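Local structure of E2A dna-binding protein (Human adenovirus 5, 2WB0) at residues E224-S227 with P233-G236; P327-K330 with K334-Y337. The protein binds single-stranded DNA and takes part in elongation during adenovirus strand-displacement replication, unwinding the template without ATP by forming multimers, and also enhances initiation. One frame throughout, in Å; residues are numbered along the deposited sequence.

Contact 1 of 2, residues E224-S227 with P233-G236. With ZN (zinc ion), chain C.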
loop_
_atom_site.group_PDB
_atom_site.type_symbol
_atom_site.label_atom_id
_atom_site.label_comp_id
_atom_site.label_asym_id
_atom_site.label_seq_id
_atom_site.Cartn_x
_atom_site.Cartn_y
_atom_site.Cartn_z
ATOM N N GLU A 224 8.146 -6.362 0.511
ATOM C CA GLU A 224 9.037 -7.484 0.160
ATOM C C GLU A 224 9.228 -8.391 1.338
ATOM O O GLU A 224 9.313 -9.620 1.174
ATOM C CB GLU A 224 10.413 -6.926 -0.213
ATOM C CG GLU A 224 10.307 -6.045 -1.443
ATOM C CD GLU A 224 11.678 -5.471 -1.941
ATOM O OE1 GLU A 224 12.747 -6.131 -1.708
ATOM O OE2 GLU A 224 11.650 -4.342 -2.544
ATOM N N CYS A 225 9.238 -7.795 2.552
ATOM C CA CYS A 225 9.537 -8.562 3.749
ATOM C C CYS A 225 8.553 -9.687 4.045
ATOM O O CYS A 225 8.976 -10.720 4.560
ATOM C CB CYS A 225 9.661 -7.642 4.998
ATOM S SG CYS A 225 10.783 -6.215 4.739
ATOM N N ASN A 226 7.246 -9.475 3.815
ATOM C CA ASN A 226 6.288 -10.543 3.997
ATOM C C ASN A 226 5.572 -10.896 2.710
ATOM O O ASN A 226 4.377 -11.215 2.740
ATOM C CB ASN A 226 5.245 -10.182 5.093
ATOM C CG ASN A 226 4.533 -8.849 4.812
ATOM O OD1 ASN A 226 4.916 -8.079 3.939
ATOM N ND2 ASN A 226 3.535 -8.567 5.609
ATOM N N SER A 227 6.253 -10.794 1.593
ATOM C CA SER A 227 5.556 -11.131 0.322
ATOM C C SER A 227 5.244 -12.639 0.261
ATOM O O SER A 227 4.254 -13.025 -0.386
ATOM C CB SER A 227 6.288 -10.682 -0.955
ATOM O OG SER A 227 7.572 -11.258 -0.897
ATOM N N PRO A 233 9.150 -14.980 10.536
ATOM C CA PRO A 233 8.460 -13.987 11.383
ATOM C C PRO A 233 9.385 -12.827 11.664
ATOM O O PRO A 233 10.594 -13.030 11.804
ATOM C CB PRO A 233 8.244 -14.740 12.712
ATOM C CG PRO A 233 8.259 -16.196 12.344
ATOM C CD PRO A 233 9.133 -16.336 11.148
ATOM N N PHE A 234 8.827 -11.623 11.759
ATOM C CA PHE A 234 9.613 -10.463 12.160
ATOM C C PHE A 234 8.794 -9.603 13.110
ATOM O O PHE A 234 7.569 -9.706 13.191
ATOM C CB PHE A 234 10.100 -9.640 10.951
ATOM C CG PHE A 234 8.989 -9.263 9.969
ATOM C CD1 PHE A 234 8.195 -8.126 10.202
ATOM C CD2 PHE A 234 8.796 -9.987 8.794
ATOM C CE1 PHE A 234 7.146 -7.736 9.304
ATOM C CE2 PHE A 234 7.738 -9.619 7.875
ATOM C CZ PHE A 234 6.944 -8.445 8.115
ATOM N N LEU A 235 9.485 -8.750 13.846
ATOM C CA LEU A 235 8.791 -8.014 14.898
ATOM C C LEU A 235 8.324 -6.675 14.347
ATOM O O LEU A 235 8.653 -6.316 13.218
ATOM C CB LEU A 235 9.780 -7.793 16.040
ATOM C CG LEU A 235 9.889 -8.764 17.234
ATOM C CD1 LEU A 235 8.941 -9.949 17.228
ATOM C CD2 LEU A 235 11.280 -9.165 17.361
ATOM N N GLY A 236 7.571 -5.913 15.132
ATOM C CA GLY A 236 7.106 -4.577 14.675
ATOM C C GLY A 236 5.846 -4.663 13.836
ATOM O O GLY A 236 4.994 -5.579 14.008
HETATM ZN ZN ZN C . 9.583 -4.430 3.796
#
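Phe234 meets Cys225 and Asn226 in a buried apolar contact beside a zinc site, within the loop that joins strand 216-220 to strand 242-246. The Phe234 ring is the one group that 233-236 contributes, and the consecutive turn residues Cys225 and Asn226 are its partners on the other side. CE2 of Phe234 lies 3.8 Å from CB of Asn226, which sits at the ring edge in its plane, and 4.0 Å from CB of Cys225. The carbonyl O of Cys225 approaches the same CE2 at 3.7 Å, obliquely to the ring. With CG of Phe234 lodged between its backbone N and carbonyl carbon (chi1 52°), the ring reaches across to the turn.

The Asn226 amide plane stands 69° from the ring plane, so the two flat groups do not stack; the amide instead turns back on the chain just ahead of the turn, where OD1 accepts the backbone N-H of Cys223. Residues Glu224 to Ser227 form a type I turn. Its weak backbone bond from Ser227 N to Glu224 O is doubled by Ser227 OG, 3.2 Å from Glu224 O and tilted 32° from the carbonyl plane. His231, ring against ring, and Pro292 also touch Phe234.

Cys225 links this packing to the metal: its CB touches the ring while its SG binds zinc at 2.3 Å. Cys223, Cys277 and Cys294 complete the four-cysteine site, and Cys225 in the turn and Cys223 immediately before it form the Cys-X-Cys half of this structural zinc-binding motif.

Contact 2 of 2, residues P327-K330 with K334-Y337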
loop_
_atom_site.group_PDB
_atom_site.type_symbol
_atom_site.label_atom_id
_atom_site.label_comp_id
_atom_site.label_asym_id
_atom_site.label_seq_id
_atom_site.Cartn_x
_atom_site.Cartn_y
_atom_site.Cartn_z
ATOM N N PRO A 327 -9.386 -8.411 -1.603
ATOM C CA PRO A 327 -10.133 -8.743 -0.383
ATOM C C PRO A 327 -10.425 -7.506 0.465
ATOM O O PRO A 327 -9.544 -6.628 0.631
ATOM C CB PRO A 327 -9.171 -9.612 0.413
ATOM C CG PRO A 327 -8.108 -9.963 -0.455
ATOM C CD PRO A 327 -8.133 -9.190 -1.706
ATOM N N GLU A 328 -11.631 -7.455 1.014
ATOM C CA GLU A 328 -11.981 -6.358 1.890
ATOM C C GLU A 328 -11.159 -6.542 3.139
ATOM O O GLU A 328 -11.020 -7.651 3.615
ATOM C CB GLU A 328 -13.478 -6.384 2.224
ATOM C CG GLU A 328 -14.241 -5.276 1.575
ATOM C CD GLU A 328 -14.735 -4.235 2.609
ATOM O OE1 GLU A 328 -13.788 -3.462 3.185
ATOM O OE2 GLU A 328 -15.949 -4.108 2.861
ATOM N N PHE A 329 -10.573 -5.464 3.667
ATOM C CA PHE A 329 -9.789 -5.579 4.873
ATOM C C PHE A 329 -10.684 -5.787 6.083
ATOM O O PHE A 329 -11.718 -5.123 6.250
ATOM C CB PHE A 329 -8.978 -4.292 5.130
ATOM C CG PHE A 329 -8.107 -4.378 6.351
ATOM C CD1 PHE A 329 -6.943 -5.133 6.313
ATOM C CD2 PHE A 329 -8.436 -3.707 7.537
ATOM C CE1 PHE A 329 -6.123 -5.228 7.423
ATOM C CE2 PHE A 329 -7.648 -3.802 8.638
ATOM C CZ PHE A 329 -6.419 -4.527 8.574
ATOM N N LYS A 330 -10.278 -6.703 6.926
ATOM C CA LYS A 330 -10.956 -6.959 8.229
ATOM C C LYS A 330 -9.887 -7.014 9.281
ATOM O O LYS A 330 -8.884 -7.717 9.069
ATOM C CB LYS A 330 -11.614 -8.373 8.183
ATOM C CG LYS A 330 -12.664 -8.533 7.075
ATOM C CD LYS A 330 -12.817 -10.056 6.594
ATOM C CE LYS A 330 -14.152 -10.686 7.018
ATOM N NZ LYS A 330 -14.491 -11.933 6.221
ATOM N N LYS A 334 -3.675 -11.378 13.100
ATOM C CA LYS A 334 -2.503 -11.521 12.261
ATOM C C LYS A 334 -1.889 -10.164 11.893
ATOM O O LYS A 334 -0.704 -10.117 11.573
ATOM C CB LYS A 334 -2.712 -12.351 10.963
ATOM C CG LYS A 334 -3.820 -11.896 10.053
ATOM C CD LYS A 334 -3.693 -12.466 8.613
ATOM C CE LYS A 334 -5.102 -12.536 7.892
ATOM N NZ LYS A 334 -5.140 -13.266 6.553
ATOM N N HIS A 335 -2.669 -9.077 11.911
ATOM C CA HIS A 335 -2.078 -7.795 11.525
ATOM C C HIS A 335 -1.587 -7.033 12.755
ATOM O O HIS A 335 -1.056 -5.920 12.642
ATOM C CB HIS A 335 -3.092 -6.892 10.774
ATOM C CG HIS A 335 -3.728 -7.559 9.582
ATOM N ND1 HIS A 335 -2.995 -8.031 8.518
ATOM C CD2 HIS A 335 -5.020 -7.865 9.318
ATOM C CE1 HIS A 335 -3.812 -8.561 7.628
ATOM N NE2 HIS A 335 -5.052 -8.454 8.084
ATOM N N GLN A 336 -1.801 -7.600 13.927
ATOM C CA GLN A 336 -1.344 -6.938 15.150
ATOM C C GLN A 336 0.152 -6.677 15.220
ATOM O O GLN A 336 0.952 -7.527 14.813
ATOM C CB GLN A 336 -1.743 -7.825 16.332
ATOM C CG GLN A 336 -1.762 -7.155 17.621
ATOM C CD GLN A 336 -2.573 -7.995 18.597
ATOM O OE1 GLN A 336 -3.719 -7.680 18.950
ATOM N NE2 GLN A 336 -1.986 -9.091 18.997
ATOM N N TYR A 337 0.532 -5.499 15.707
ATOM C CA TYR A 337 1.910 -5.114 15.834
ATOM C C TYR A 337 2.564 -6.123 16.786
ATOM O O TYR A 337 1.919 -6.555 17.752
ATOM C CB TYR A 337 1.974 -3.739 16.494
ATOM C CG TYR A 337 3.323 -3.138 16.517
ATOM C CD1 TYR A 337 4.194 -3.350 17.589
ATOM C CD2 TYR A 337 3.722 -2.277 15.496
ATOM C CE1 TYR A 337 5.470 -2.759 17.602
ATOM C CE2 TYR A 337 4.966 -1.656 15.522
ATOM C CZ TYR A 337 5.838 -1.934 16.565
ATOM O OH TYR A 337 7.035 -1.308 16.569
#
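Lys330 and His335 make the nearest backbone approach of the two segments, with CA atoms 9.5 Å apart, so the extended segment 327-330 and the end of the 3-10 turn at 334-335 meet through side chains rather than as paired strands. The join is an aromatic pair. CE1 of Phe329 stands over one face of the His335 imidazole, 3.3 Å above its plane and displaced toward the rim, with CD2 of His335 the nearest atom at 3.4 Å. The planes are inclined by 36° and the ring centroids are 5.0 Å apart, a tilt that fits neither a parallel stack nor an edge-to-face pair. The two side chains come from opposite directions: Phe329 has CG anti to its backbone N (chi1 -178°), which carries the ring out from the strand-like backbone, whereas CG of His335 lies beside the backbone N (chi1 -54°).

Segment 327-330 runs along the edge of the small two-stranded sheet formed by 95-99 and 216-220: Pro327 and Phe329 both hydrogen-bond through their backbones to Leu97, and the Phe329 side chain rests on Met219 as well as on Leu112. The first zinc site is close by: the zinc lies about 9 Å from the Phe329 side chain, and the side chains of its ligand Cys182 and of His335 are about 6 Å apart.

The imidazole is also covered from its other face, where CG of Lys334 lies 4.0 Å from the plane of the His335 ring, over its centre. In the ring plane, the carbonyl O of Lys330 comes up to the edge, 3.9 Å from His335 CD2. Beyond the pair, Tyr337 stacks on Phe177 and hydrogen-bonds through its backbone to Ser181.

Along the chain the two contacts lie in series, neither nested nor crossed. After strand 216-220, contact 1 closes a five-residue loop, 228-232, before strand 242-246. The chain then forms the three-stranded sheet 242-246, 271-276 and 297-299 and helix 300-315, and contact 2 closes the three-residue loop 331-333. Their centres are 14 Å apart, yet they touch: CA of Gly236 packs 3.5 Å from CZ of Tyr337, and the backbone of Gly236 hydrogen-bonds to Arg338, just past contact 2. Since Tyr337 is also bonded to Ser181, next to the zinc ligand Cys182, segment 334-337 bridges the loop of the second zinc site to the region of the first.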